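Local coordinates for protein fumarate reductase iron-sulfur subunit (Mycolicibacterium smegmatis, PDB 7D6V) that probably relays electrons through three iron-sulfur clusters from the flavoprotein subunit of succinate dehydrogenase Sdh1 towards its membrane anchor, at residues S139-K144 and H216-D221; Y129-E134 and M182-T187; Q114-T119 and V188-M193; S63-G68 and T88-R93; E31-I36 and C74-S79. One frame throughout, in Å; residues are numbered along the deposited sequence.

Contact 1: S139-K144 and H216-D221; sequences SQEFRK and HIKITD. With F3S (Fe3-s4 cluster), chain G.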
# COMPACT_ATOMS: atom_id res chain seq x y z
N SER B 139 -5.39 8.13 -12.85
CA SER B 139 -4.05 7.70 -12.46
C SER B 139 -3.90 7.61 -10.95
O SER B 139 -3.14 6.77 -10.46
CB SER B 139 -3.00 8.64 -13.05
OG SER B 139 -2.89 8.46 -14.45
N GLN B 140 -4.62 8.45 -10.21
CA GLN B 140 -4.58 8.35 -8.76
C GLN B 140 -5.14 7.03 -8.27
O GLN B 140 -4.72 6.52 -7.23
CB GLN B 140 -5.36 9.51 -8.14
CG GLN B 140 -4.54 10.76 -7.93
CD GLN B 140 -5.25 11.78 -7.08
OE1 GLN B 140 -6.46 11.74 -6.93
NE2 GLN B 140 -4.49 12.71 -6.52
N GLU B 141 -6.10 6.46 -9.01
CA GLU B 141 -6.59 5.13 -8.65
C GLU B 141 -5.48 4.09 -8.73
O GLU B 141 -5.34 3.24 -7.85
CB GLU B 141 -7.76 4.72 -9.53
CG GLU B 141 -8.49 3.51 -8.99
CD GLU B 141 -9.05 2.62 -10.08
OE1 GLU B 141 -9.45 1.48 -9.77
OE2 GLU B 141 -9.10 3.07 -11.24
N PHE B 142 -4.67 4.14 -9.80
CA PHE B 142 -3.59 3.18 -9.95
C PHE B 142 -2.43 3.46 -9.01
O PHE B 142 -1.64 2.55 -8.73
CB PHE B 142 -3.09 3.16 -11.39
CG PHE B 142 -4.17 3.03 -12.41
CD1 PHE B 142 -5.23 2.16 -12.21
CD2 PHE B 142 -4.14 3.77 -13.58
CE1 PHE B 142 -6.23 2.04 -13.15
CE2 PHE B 142 -5.13 3.65 -14.52
CZ PHE B 142 -6.18 2.79 -14.31
N ARG B 143 -2.29 4.69 -8.52
CA ARG B 143 -1.23 4.97 -7.56
C ARG B 143 -1.52 4.41 -6.18
O ARG B 143 -0.68 4.56 -5.28
CB ARG B 143 -0.97 6.47 -7.46
CG ARG B 143 -0.63 7.15 -8.76
CD ARG B 143 0.84 7.01 -9.09
NE ARG B 143 1.68 7.86 -8.26
CZ ARG B 143 3.00 7.82 -8.26
NH1 ARG B 143 3.64 6.96 -9.04
NH2 ARG B 143 3.69 8.63 -7.47
N LYS B 144 -2.67 3.76 -5.97
CA LYS B 144 -2.97 3.10 -4.71
C LYS B 144 -2.23 1.79 -4.53
O LYS B 144 -2.31 1.20 -3.45
CB LYS B 144 -4.48 2.83 -4.60
CG LYS B 144 -5.31 4.03 -4.20
CD LYS B 144 -6.76 3.83 -4.60
CE LYS B 144 -7.31 2.54 -4.03
NZ LYS B 144 -8.31 1.90 -4.94
N HIS B 216 -8.26 -3.32 -4.07
CA HIS B 216 -9.51 -3.25 -4.82
C HIS B 216 -9.40 -2.31 -6.01
O HIS B 216 -10.32 -1.56 -6.33
CB HIS B 216 -10.67 -2.85 -3.91
CG HIS B 216 -10.76 -3.65 -2.65
ND1 HIS B 216 -11.01 -5.01 -2.65
CD2 HIS B 216 -10.61 -3.30 -1.36
CE1 HIS B 216 -11.02 -5.45 -1.41
NE2 HIS B 216 -10.78 -4.43 -0.60
N ILE B 217 -8.25 -2.35 -6.68
CA ILE B 217 -8.06 -1.62 -7.92
C ILE B 217 -8.73 -2.39 -9.05
O ILE B 217 -8.57 -3.61 -9.16
CB ILE B 217 -6.57 -1.40 -8.21
CG1 ILE B 217 -5.88 -0.76 -7.00
CG2 ILE B 217 -6.38 -0.54 -9.44
CD1 ILE B 217 -4.38 -0.68 -7.12
N LYS B 218 -9.50 -1.68 -9.88
CA LYS B 218 -10.18 -2.29 -11.02
C LYS B 218 -9.18 -2.45 -12.16
O LYS B 218 -9.19 -1.74 -13.16
CB LYS B 218 -11.37 -1.44 -11.44
CG LYS B 218 -12.43 -1.27 -10.38
CD LYS B 218 -13.16 -2.56 -10.11
CE LYS B 218 -14.22 -2.37 -9.05
NZ LYS B 218 -15.32 -1.50 -9.54
N ILE B 219 -8.28 -3.43 -11.98
CA ILE B 219 -7.13 -3.56 -12.87
C ILE B 219 -7.58 -3.82 -14.31
O ILE B 219 -7.13 -3.17 -15.25
CB ILE B 219 -6.18 -4.66 -12.37
CG1 ILE B 219 -5.81 -4.41 -10.91
CG2 ILE B 219 -4.95 -4.74 -13.24
CD1 ILE B 219 -5.04 -5.53 -10.27
N THR B 220 -8.48 -4.79 -14.49
CA THR B 220 -8.88 -5.16 -15.84
C THR B 220 -9.76 -4.09 -16.48
O THR B 220 -9.54 -3.71 -17.63
CB THR B 220 -9.59 -6.51 -15.82
OG1 THR B 220 -8.83 -7.43 -15.04
CG2 THR B 220 -9.74 -7.06 -17.23
N ASP B 221 -10.75 -3.60 -15.74
CA ASP B 221 -11.75 -2.71 -16.34
C ASP B 221 -11.21 -1.30 -16.54
O ASP B 221 -11.58 -0.63 -17.51
CB ASP B 221 -13.01 -2.68 -15.48
CG ASP B 221 -13.94 -3.84 -15.77
OD1 ASP B 221 -13.58 -4.71 -16.59
OD2 ASP B 221 -15.04 -3.87 -15.19
FE1 F3S G . -3.81 -11.41 -15.39
FE3 F3S G . -5.96 -9.81 -15.18
FE4 F3S G . -4.97 -10.25 -17.63
S1 F3S G . -5.69 -11.83 -14.29
S2 F3S G . -4.14 -12.35 -17.47
S3 F3S G . -3.87 -9.17 -15.91
S4 F3S G . -7.14 -9.93 -17.12
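The phenyl ring of Phe142 meets Ile217 at its edge: CG2 of the isoleucine lies near the ring plane, 4.0 Å from CD1. Met175 and Glu179 of helix 171-181, with Asn222 and Ala223, also touch this ring. The second flat group is the Glu141 carboxylate. Its CG is anti to the backbone N (chi1 -167°), and the chain slides past Ile217 in the opposite direction. OE1 accepts the backbone N-H of Lys218 at 3.2 Å, nearly straight (165°), with the nitrogen close to the line of the C-O bond. OE2 is taken by Asn222 ND2, which leaves both carboxylate oxygens bonded. Lys218 is the N-cap of helix 219-235 and the centre of an inverse gamma turn; a carboxylate at this helix start is consistent with favourable electrostatics. At the end of the turn Ile219 touches the SF4 cluster, and Thr220 OG1 lies 3.7 Å from S4 of F3S. The arrangement belongs to the dicluster ferredoxin-type domain, where the start of this helix borders two iron-sulfur clusters.

Contact 2: Y129-E134 and M182-T187; sequences YRMQQE and MHPLDT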
# COMPACT_ATOMS: atom_id res chain seq x y z
N TYR B 129 3.48 23.56 -12.07
CA TYR B 129 2.60 22.50 -12.54
C TYR B 129 1.15 22.84 -12.21
O TYR B 129 0.84 23.35 -11.13
CB TYR B 129 2.97 21.16 -11.90
CG TYR B 129 4.20 20.49 -12.48
CD1 TYR B 129 5.36 21.21 -12.74
CD2 TYR B 129 4.20 19.13 -12.76
CE1 TYR B 129 6.47 20.60 -13.27
CE2 TYR B 129 5.31 18.51 -13.29
CZ TYR B 129 6.44 19.25 -13.54
OH TYR B 129 7.55 18.63 -14.07
N ARG B 130 0.25 22.55 -13.16
CA ARG B 130 -1.18 22.77 -12.96
C ARG B 130 -1.93 21.56 -13.47
O ARG B 130 -1.83 21.22 -14.66
CB ARG B 130 -1.66 24.03 -13.68
CG ARG B 130 -1.04 25.32 -13.18
CD ARG B 130 -1.52 25.68 -11.79
NE ARG B 130 -0.79 26.83 -11.27
CZ ARG B 130 0.24 26.75 -10.45
NH1 ARG B 130 0.67 25.57 -10.03
NH2 ARG B 130 0.85 27.85 -10.03
N MET B 131 -2.69 20.91 -12.59
CA MET B 131 -3.51 19.77 -12.96
C MET B 131 -4.85 19.87 -12.25
O MET B 131 -4.90 20.20 -11.06
CB MET B 131 -2.84 18.44 -12.61
CG MET B 131 -1.49 18.23 -13.28
SD MET B 131 -0.71 16.68 -12.80
CE MET B 131 0.15 17.19 -11.32
N GLN B 132 -5.92 19.58 -12.97
CA GLN B 132 -7.25 19.51 -12.38
C GLN B 132 -7.50 18.11 -11.82
O GLN B 132 -6.89 17.13 -12.25
CB GLN B 132 -8.32 19.88 -13.40
CG GLN B 132 -8.17 21.27 -13.99
CD GLN B 132 -8.40 22.37 -12.96
OE1 GLN B 132 -9.26 22.24 -12.09
NE2 GLN B 132 -7.64 23.45 -13.07
N GLN B 133 -8.40 18.04 -10.84
CA GLN B 133 -8.64 16.78 -10.14
C GLN B 133 -9.20 15.71 -11.07
O GLN B 133 -8.79 14.54 -11.02
CB GLN B 133 -9.59 17.01 -8.96
CG GLN B 133 -9.86 15.78 -8.13
CD GLN B 133 -8.64 15.31 -7.37
OE1 GLN B 133 -7.94 16.11 -6.75
NE2 GLN B 133 -8.38 14.02 -7.40
N GLU B 134 -10.15 16.09 -11.93
CA GLU B 134 -10.74 15.13 -12.86
C GLU B 134 -9.72 14.63 -13.88
O GLU B 134 -9.91 13.55 -14.44
CB GLU B 134 -11.94 15.75 -13.58
CG GLU B 134 -11.59 16.88 -14.52
CD GLU B 134 -11.72 18.24 -13.88
OE1 GLU B 134 -11.65 18.32 -12.64
OE2 GLU B 134 -11.90 19.23 -14.62
N MET B 182 -2.24 7.86 -18.75
CA MET B 182 -3.33 8.74 -18.37
C MET B 182 -2.87 9.94 -17.55
O MET B 182 -3.70 10.75 -17.13
CB MET B 182 -4.40 7.96 -17.59
CG MET B 182 -5.26 7.08 -18.47
SD MET B 182 -6.07 5.76 -17.55
CE MET B 182 -6.37 4.58 -18.85
N HIS B 183 -1.57 10.07 -17.30
CA HIS B 183 -1.05 11.25 -16.63
C HIS B 183 -1.24 12.47 -17.52
O HIS B 183 -0.80 12.46 -18.67
CB HIS B 183 0.43 11.06 -16.30
CG HIS B 183 0.96 12.04 -15.30
ND1 HIS B 183 1.02 13.40 -15.54
CD2 HIS B 183 1.45 11.86 -14.05
CE1 HIS B 183 1.53 14.01 -14.48
NE2 HIS B 183 1.80 13.10 -13.57
N PRO B 184 -1.89 13.53 -17.03
CA PRO B 184 -2.17 14.69 -17.90
C PRO B 184 -0.92 15.42 -18.37
O PRO B 184 -1.00 16.13 -19.38
CB PRO B 184 -3.04 15.58 -17.01
CG PRO B 184 -2.82 15.11 -15.62
CD PRO B 184 -2.53 13.65 -15.71
N LEU B 185 0.21 15.28 -17.70
CA LEU B 185 1.41 16.03 -18.04
C LEU B 185 2.52 15.17 -18.63
O LEU B 185 3.59 15.70 -18.94
CB LEU B 185 1.93 16.78 -16.82
CG LEU B 185 1.07 17.95 -16.35
CD1 LEU B 185 1.72 18.66 -15.18
CD2 LEU B 185 0.83 18.93 -17.48
N ASP B 186 2.31 13.87 -18.79
CA ASP B 186 3.33 13.02 -19.39
C ASP B 186 3.40 13.24 -20.90
O ASP B 186 2.43 13.66 -21.54
CB ASP B 186 3.06 11.55 -19.09
CG ASP B 186 4.25 10.66 -19.38
OD1 ASP B 186 5.15 10.56 -18.53
OD2 ASP B 186 4.29 10.06 -20.48
N THR B 187 4.56 12.95 -21.47
CA THR B 187 4.86 13.23 -22.87
C THR B 187 5.04 11.98 -23.72
O THR B 187 4.66 11.98 -24.90
CB THR B 187 6.11 14.11 -22.97
OG1 THR B 187 5.79 15.45 -22.57
CG2 THR B 187 6.68 14.14 -24.38
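Tyr129 comes first, with CD2 of its ring 3.5 Å from CD1 of Leu185; the methyl approaches the ring at a slant. Met131 carries most of the rest. Its CG is anti to the carbonyl carbon (chi1 -59°) and packs against Leu185 CD1 at 3.8 Å, a methyl thereby shared with Tyr129. Further out, SD rests 3.9 Å from CG of Pro184 and equally near CE1 of His183, a sulfur-aromatic contact 50° off the ring normal. Pro184 and Leu185 sit in the type I turn from His183 to Asp186. Here Leu185 N gives its hydrogen to His183 ND1 at 3.0 Å, almost in the imidazole plane, which should restrain the ring's rotation. Met131 O is bonded to Arg110 of subunit A, and His183 O to Lys218 of the membrane anchor subunit. No hydrogen bond joins the two segments; they are held by apolar packing and one oblique sulfur-imidazole contact, while ND1, acting as acceptor, would place the proton of a neutral His183 on NE2.

Contact 3: Q114-T119 and V188-M193; sequences QIPSFT and VDRKEM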
# COMPACT_ATOMS: atom_id res chain seq x y z
N GLN B 114 12.25 -1.49 -17.01
CA GLN B 114 12.12 -1.51 -18.46
C GLN B 114 11.06 -0.54 -18.97
O GLN B 114 11.13 -0.13 -20.13
CB GLN B 114 11.78 -2.93 -18.95
CG GLN B 114 12.90 -3.93 -18.74
CD GLN B 114 12.45 -5.36 -18.95
OE1 GLN B 114 11.30 -5.61 -19.29
NE2 GLN B 114 13.35 -6.30 -18.74
N ILE B 115 10.10 -0.17 -18.13
CA ILE B 115 9.05 0.76 -18.54
C ILE B 115 9.60 2.18 -18.51
O ILE B 115 10.23 2.56 -17.51
CB ILE B 115 7.84 0.62 -17.62
CG1 ILE B 115 7.27 -0.79 -17.69
CG2 ILE B 115 6.77 1.64 -17.98
CD1 ILE B 115 6.06 -0.99 -16.83
N PRO B 116 9.41 2.97 -19.57
CA PRO B 116 9.84 4.37 -19.52
C PRO B 116 9.15 5.12 -18.40
O PRO B 116 7.97 4.91 -18.13
CB PRO B 116 9.43 4.90 -20.90
CG PRO B 116 9.33 3.70 -21.76
CD PRO B 116 8.85 2.60 -20.87
N SER B 117 9.90 6.00 -17.75
CA SER B 117 9.42 6.68 -16.56
C SER B 117 8.63 7.93 -16.95
O SER B 117 8.46 8.25 -18.12
CB SER B 117 10.59 7.01 -15.64
OG SER B 117 11.15 5.84 -15.10
N PHE B 118 8.15 8.64 -15.93
CA PHE B 118 7.41 9.87 -16.15
C PHE B 118 8.29 10.91 -16.83
O PHE B 118 9.41 11.18 -16.38
CB PHE B 118 6.88 10.40 -14.82
CG PHE B 118 6.38 11.82 -14.89
CD1 PHE B 118 7.08 12.84 -14.28
CD2 PHE B 118 5.20 12.12 -15.55
CE1 PHE B 118 6.62 14.13 -14.34
CE2 PHE B 118 4.74 13.41 -15.61
CZ PHE B 118 5.45 14.42 -15.01
N THR B 119 7.79 11.48 -17.91
CA THR B 119 8.51 12.51 -18.66
C THR B 119 7.69 13.79 -18.71
O THR B 119 6.68 13.84 -19.44
CB THR B 119 8.83 12.03 -20.08
OG1 THR B 119 9.36 10.70 -20.02
CG2 THR B 119 9.84 12.94 -20.73
N VAL B 188 5.57 10.90 -23.16
CA VAL B 188 5.86 9.69 -23.91
C VAL B 188 4.57 8.94 -24.22
O VAL B 188 3.61 8.96 -23.45
CB VAL B 188 6.86 8.81 -23.13
CG1 VAL B 188 7.24 7.57 -23.92
CG2 VAL B 188 8.08 9.62 -22.77
N ASP B 189 4.54 8.27 -25.38
CA ASP B 189 3.33 7.58 -25.82
C ASP B 189 3.17 6.22 -25.16
O ASP B 189 2.19 5.98 -24.43
CB ASP B 189 3.34 7.44 -27.35
CG ASP B 189 1.98 7.11 -27.92
OD1 ASP B 189 1.02 6.96 -27.13
OD2 ASP B 189 1.87 7.00 -29.15
N ARG B 190 4.11 5.30 -25.40
CA ARG B 190 4.19 3.96 -24.82
C ARG B 190 3.14 2.99 -25.34
O ARG B 190 3.18 1.81 -24.98
CB ARG B 190 4.11 3.98 -23.29
CG ARG B 190 5.20 4.76 -22.60
CD ARG B 190 5.04 4.69 -21.09
NE ARG B 190 5.74 5.76 -20.40
CZ ARG B 190 5.26 6.99 -20.24
NH1 ARG B 190 4.06 7.30 -20.72
NH2 ARG B 190 5.97 7.90 -19.60
N LYS B 191 2.21 3.44 -26.18
CA LYS B 191 1.13 2.56 -26.64
C LYS B 191 1.67 1.41 -27.48
O LYS B 191 1.27 0.25 -27.29
CB LYS B 191 0.09 3.37 -27.42
CG LYS B 191 -0.84 4.19 -26.55
CD LYS B 191 -1.89 4.89 -27.39
CE LYS B 191 -2.71 5.86 -26.56
NZ LYS B 191 -1.91 7.04 -26.13
N GLU B 192 2.56 1.71 -28.43
CA GLU B 192 3.13 0.65 -29.26
C GLU B 192 3.97 -0.32 -28.44
O GLU B 192 3.90 -1.54 -28.65
CB GLU B 192 3.97 1.26 -30.38
CG GLU B 192 3.19 2.07 -31.38
CD GLU B 192 2.20 1.22 -32.14
OE1 GLU B 192 0.99 1.45 -32.00
OE2 GLU B 192 2.64 0.33 -32.90
N MET B 193 4.77 0.19 -27.51
CA MET B 193 5.65 -0.69 -26.76
C MET B 193 4.87 -1.57 -25.79
O MET B 193 5.29 -2.70 -25.52
CB MET B 193 6.72 0.11 -26.02
CG MET B 193 6.19 1.03 -24.95
SD MET B 193 7.48 2.02 -24.18
CE MET B 193 7.83 3.20 -25.48
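Met193 lays its sulfur beside the ring of Pro116, SD being 3.5 Å from CG and almost as near CD, and the two side chains run past each other in opposite directions. CG of the methionine stands between the backbone N and the carbonyl carbon (chi1 65°), and the chain then bends at chi3; the methyl CE also comes near Pro116 CG. Arg190 supplies the polar part. Extended from CG to NE, it presents the edge of its guanidinium to two successive carbonyls. NE donates to Pro116 O at 3.3 Å, and NH2 to Ser117 O at 2.9 Å with that oxygen in the guanidinium plane. At each carbonyl the donor stands well above the plane of the peptide group. Thr119 OG1 adds a weak bond to Ser117 O. Val188 CB sits over the centre of one guanidinium face, 3.7 Å above it, while Val188 CG2 packs against Thr119 CB at 3.7 Å. NH1 forms a salt bridge with Asp186, so three nitrogens of Arg190 are engaged and its rotation should be well fixed. The contact joins the irregular chain after helix 107-112 to the start of helix 191-196. Leu180 of helix 171-181 touches both Phe118 and Arg190, Ile115 packs on Phe173 and Ile177 of the same helix, and Gln153 of subunit A binds Ile115 O and Ser117 OG.

Contact 4: S63-G68 and T88-R93; sequences SAEING and TVTPLR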
# COMPACT_ATOMS: atom_id res chain seq x y z
N SER B 63 2.80 -11.35 1.31
CA SER B 63 2.03 -12.08 0.31
C SER B 63 2.30 -13.58 0.43
O SER B 63 3.45 -14.01 0.47
CB SER B 63 2.38 -11.59 -1.09
OG SER B 63 2.14 -10.20 -1.21
N ALA B 64 1.23 -14.36 0.47
CA ALA B 64 1.34 -15.82 0.48
C ALA B 64 0.08 -16.38 -0.18
O ALA B 64 -0.73 -15.63 -0.73
CB ALA B 64 1.53 -16.35 1.90
N GLU B 65 -0.07 -17.70 -0.15
CA GLU B 65 -1.28 -18.36 -0.61
C GLU B 65 -1.88 -19.07 0.60
O GLU B 65 -1.39 -20.12 1.01
CB GLU B 65 -0.98 -19.31 -1.76
CG GLU B 65 -0.38 -18.59 -2.96
CD GLU B 65 -0.24 -19.48 -4.17
OE1 GLU B 65 -0.77 -20.61 -4.15
OE2 GLU B 65 0.41 -19.06 -5.15
N ILE B 66 -2.94 -18.49 1.15
CA ILE B 66 -3.34 -18.81 2.51
C ILE B 66 -4.07 -20.14 2.59
O ILE B 66 -3.82 -20.94 3.49
CB ILE B 66 -4.19 -17.67 3.10
CG1 ILE B 66 -3.30 -16.47 3.41
CG2 ILE B 66 -4.90 -18.13 4.36
CD1 ILE B 66 -2.07 -16.84 4.18
N ASN B 67 -5.01 -20.39 1.68
CA ASN B 67 -5.62 -21.71 1.61
C ASN B 67 -5.86 -22.08 0.15
O ASN B 67 -6.92 -22.58 -0.23
CB ASN B 67 -6.90 -21.75 2.44
CG ASN B 67 -7.36 -23.16 2.73
OD1 ASN B 67 -6.75 -24.13 2.27
ND2 ASN B 67 -8.42 -23.29 3.51
N GLY B 68 -4.85 -21.83 -0.68
CA GLY B 68 -4.98 -21.92 -2.12
C GLY B 68 -5.21 -20.60 -2.81
O GLY B 68 -5.11 -20.53 -4.04
N THR B 88 -3.80 -24.19 5.18
CA THR B 88 -2.58 -24.61 4.50
C THR B 88 -1.87 -23.40 3.92
O THR B 88 -2.30 -22.87 2.89
CB THR B 88 -2.90 -25.62 3.40
OG1 THR B 88 -3.46 -26.80 3.99
CG2 THR B 88 -1.65 -25.99 2.63
N VAL B 89 -0.77 -22.99 4.54
CA VAL B 89 -0.05 -21.79 4.15
C VAL B 89 1.19 -22.19 3.36
O VAL B 89 2.04 -22.93 3.87
CB VAL B 89 0.33 -20.94 5.38
CG1 VAL B 89 0.79 -19.56 4.95
CG2 VAL B 89 -0.84 -20.85 6.33
N THR B 90 1.29 -21.69 2.14
CA THR B 90 2.39 -21.97 1.22
C THR B 90 2.88 -20.65 0.64
O THR B 90 2.17 -19.65 0.65
CB THR B 90 1.96 -22.90 0.08
OG1 THR B 90 1.12 -22.19 -0.84
CG2 THR B 90 1.21 -24.11 0.61
N PRO B 91 4.11 -20.62 0.13
CA PRO B 91 4.60 -19.42 -0.55
C PRO B 91 3.92 -19.23 -1.89
O PRO B 91 3.18 -20.09 -2.38
CB PRO B 91 6.10 -19.69 -0.71
CG PRO B 91 6.20 -21.17 -0.74
CD PRO B 91 5.16 -21.66 0.22
N LEU B 92 4.17 -18.07 -2.49
CA LEU B 92 3.69 -17.80 -3.84
C LEU B 92 4.28 -18.81 -4.82
O LEU B 92 5.48 -19.09 -4.79
CB LEU B 92 4.05 -16.38 -4.25
CG LEU B 92 3.59 -15.25 -3.33
CD1 LEU B 92 3.99 -13.91 -3.90
CD2 LEU B 92 2.09 -15.30 -3.15
N ARG B 93 3.43 -19.34 -5.69
CA ARG B 93 3.81 -20.43 -6.58
C ARG B 93 4.24 -19.96 -7.96
O ARG B 93 4.50 -20.80 -8.83
CB ARG B 93 2.67 -21.44 -6.71
CG ARG B 93 2.47 -22.29 -5.48
CD ARG B 93 1.34 -23.29 -5.67
NE ARG B 93 1.81 -24.53 -6.28
CZ ARG B 93 1.02 -25.52 -6.65
NH1 ARG B 93 -0.29 -25.42 -6.49
NH2 ARG B 93 1.53 -26.62 -7.19
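Glu65 OE2 is gripped by several donors. Arg93 N reaches it at 3.1 Å from above the carboxylate plane (52° out of it), Asn153 ND2 adds a hydrogen bond, and Arg159 NH1 forms a salt bridge. The glutamate chain is extended beyond CG and crosses Arg93 at about a right angle, with OE1 against the arginine's CD at 3.7 Å. The guanidinium itself goes to another partner, NH2 bonding Glu23 O of the membrane anchor subunit. Backbone bonds flank this side chain: Glu65 N donates to Thr90 O at 3.1 Å, and Thr90 N returns a weak bond to Glu65 O, making one antiparallel hydrogen-bonded pair. Ile66 CD1 and Val89 CG1 are 4.0 Å apart, the two side chains side by side and pointing the same way, and Leu92 sets CD2 3.7 Å from Ala64 CA and CD1 4.0 Å from Ser63 CB. Strand 63-65 pairs on with strand 70-72, while residues 88-93 leave strand 86-87 and Val89 is still bonded to Trp11 of strand 4-14. Leu92 packs on Leu150 and Asn153 of helix 150-154, linking the 2Fe-2S domain to the dicluster part, and Leu20 of strand 17-27 touches Thr88 and Thr90.

Contact 5: E31-I36 and C74-S79; sequences EVVLDI and CMTRMS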
# COMPACT_ATOMS: atom_id res chain seq x y z
N GLU B 31 -7.71 -12.51 15.47
CA GLU B 31 -6.33 -12.58 15.04
C GLU B 31 -6.24 -12.95 13.57
O GLU B 31 -7.05 -13.72 13.06
CB GLU B 31 -5.55 -13.60 15.87
CG GLU B 31 -5.40 -13.19 17.32
CD GLU B 31 -4.66 -14.23 18.12
OE1 GLU B 31 -4.38 -15.31 17.58
OE2 GLU B 31 -4.35 -13.95 19.30
N VAL B 32 -5.25 -12.37 12.88
CA VAL B 32 -4.98 -12.69 11.49
C VAL B 32 -4.03 -13.88 11.40
O VAL B 32 -3.46 -14.31 12.40
CB VAL B 32 -4.43 -11.48 10.71
CG1 VAL B 32 -5.50 -10.42 10.56
CG2 VAL B 32 -3.19 -10.93 11.38
N VAL B 33 -3.88 -14.42 10.19
CA VAL B 33 -2.97 -15.54 9.96
C VAL B 33 -1.55 -15.19 10.37
O VAL B 33 -0.83 -16.02 10.94
CB VAL B 33 -3.04 -15.98 8.49
CG1 VAL B 33 -1.87 -16.88 8.13
CG2 VAL B 33 -4.35 -16.69 8.21
N LEU B 34 -1.12 -13.96 10.09
CA LEU B 34 0.25 -13.56 10.41
C LEU B 34 0.52 -13.61 11.91
O LEU B 34 1.65 -13.92 12.32
CB LEU B 34 0.53 -12.16 9.86
CG LEU B 34 1.99 -11.70 9.87
CD1 LEU B 34 2.90 -12.75 9.26
CD2 LEU B 34 2.15 -10.38 9.15
N ASP B 35 -0.48 -13.31 12.74
CA ASP B 35 -0.31 -13.47 14.18
C ASP B 35 -0.07 -14.93 14.56
O ASP B 35 0.76 -15.23 15.43
CB ASP B 35 -1.53 -12.93 14.93
CG ASP B 35 -1.82 -11.48 14.60
OD1 ASP B 35 -3.01 -11.13 14.47
OD2 ASP B 35 -0.86 -10.69 14.48
N ILE B 36 -0.79 -15.85 13.92
CA ILE B 36 -0.60 -17.27 14.19
C ILE B 36 0.79 -17.70 13.75
O ILE B 36 1.45 -18.51 14.42
CB ILE B 36 -1.70 -18.09 13.49
CG1 ILE B 36 -3.06 -17.42 13.69
CG2 ILE B 36 -1.73 -19.50 14.03
CD1 ILE B 36 -3.51 -17.36 15.12
N CYS B 74 -1.28 -10.63 6.81
CA CYS B 74 -1.68 -9.66 7.82
C CYS B 74 -3.12 -9.16 7.66
O CYS B 74 -3.59 -8.36 8.47
CB CYS B 74 -0.71 -8.47 7.83
SG CYS B 74 -1.17 -7.13 6.71
N MET B 75 -3.80 -9.62 6.62
CA MET B 75 -5.18 -9.21 6.37
C MET B 75 -6.17 -10.36 6.33
O MET B 75 -7.35 -10.13 6.07
CB MET B 75 -5.27 -8.41 5.07
CG MET B 75 -4.53 -7.09 5.09
SD MET B 75 -5.13 -5.94 6.34
CE MET B 75 -6.74 -5.52 5.67
N THR B 76 -5.73 -11.60 6.56
CA THR B 76 -6.61 -12.76 6.49
C THR B 76 -7.16 -13.05 7.88
O THR B 76 -6.40 -13.34 8.81
CB THR B 76 -5.87 -13.97 5.93
OG1 THR B 76 -5.18 -13.59 4.74
CG2 THR B 76 -6.84 -15.09 5.60
N ARG B 77 -8.49 -12.99 8.01
CA ARG B 77 -9.12 -12.82 9.32
C ARG B 77 -9.01 -14.05 10.21
O ARG B 77 -9.20 -13.92 11.43
CB ARG B 77 -10.59 -12.46 9.13
CG ARG B 77 -11.10 -11.44 10.12
CD ARG B 77 -12.52 -11.03 9.78
NE ARG B 77 -12.59 -10.34 8.49
CZ ARG B 77 -13.36 -10.72 7.49
NH1 ARG B 77 -14.14 -11.79 7.62
NH2 ARG B 77 -13.36 -10.04 6.35
N MET B 78 -8.79 -15.24 9.65
CA MET B 78 -8.50 -16.46 10.40
C MET B 78 -9.76 -16.95 11.12
O MET B 78 -9.79 -18.07 11.64
CB MET B 78 -7.35 -16.21 11.38
CG MET B 78 -6.93 -17.38 12.25
SD MET B 78 -5.78 -18.47 11.40
CE MET B 78 -6.61 -20.05 11.58
N SER B 79 -10.81 -16.14 11.11
CA SER B 79 -12.16 -16.58 11.42
C SER B 79 -12.93 -16.91 10.16
O SER B 79 -14.09 -17.34 10.24
CB SER B 79 -12.90 -15.51 12.23
OG SER B 79 -13.16 -14.37 11.43
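Met78 reaches across to the start of helix 33-43. Its CB is modelled close to Glu31 O, an approach too short to be trusted in detail. Its CG, anti to the backbone N (chi1 180°), comes within 4.1 Å of Ile36 CG1, and its SD touches Ile36 CG1 at 3.7 Å and Val33 CG2 at 3.9 Å. Both the valine and the isoleucine cross it at about a right angle. Val33 also lies beside Thr76, with CG2 3.9 Å from CB, and donates its backbone N-H to Thr76 O at 3.1 Å, in the plane of that carbonyl. The same oxygen receives a CA-H...O contact from Val32. Val32, the N-cap, donates its backbone N-H to Asp35 OD1 of the first turn. Leu34 CD2 packs on Cys74 CB at 3.7 Å, behind the thiolate. Cys74 SG coordinates an iron of the FES cluster, as does Cys62. Helix 33-43 backing the cluster's last cysteine ligand is an arrangement of the plant-type ferredoxin (beta-grasp) 2Fe-2S domain.

In the fold
From the N terminus, residues 31-36 at the start of helix 33-43 open contact 5 and strand 63-65 opens contact 4; residues 74-79 close contact 5 and 88-93 close contact 4. The two cross within the 2Fe-2S domain, touching where Ile66 packs on Thr76. Segments 114-119, 129-134 and 139-144 open contacts 3, 2 and 1; residues 182-187 close contact 2, 188-193 close contact 3 around it, and 216-221 close contact 1, which crosses both. Asp186-Thr119 and Gln133-Gln140 bonds join contacts 2 with 3 and 1 with 2. Contact 2 is centred about 40 Å from contact 5; contact 1 ties helix 133-142 to helix 219-235, and contact 3 ties the chain after helix 107-112 to helix 191-196.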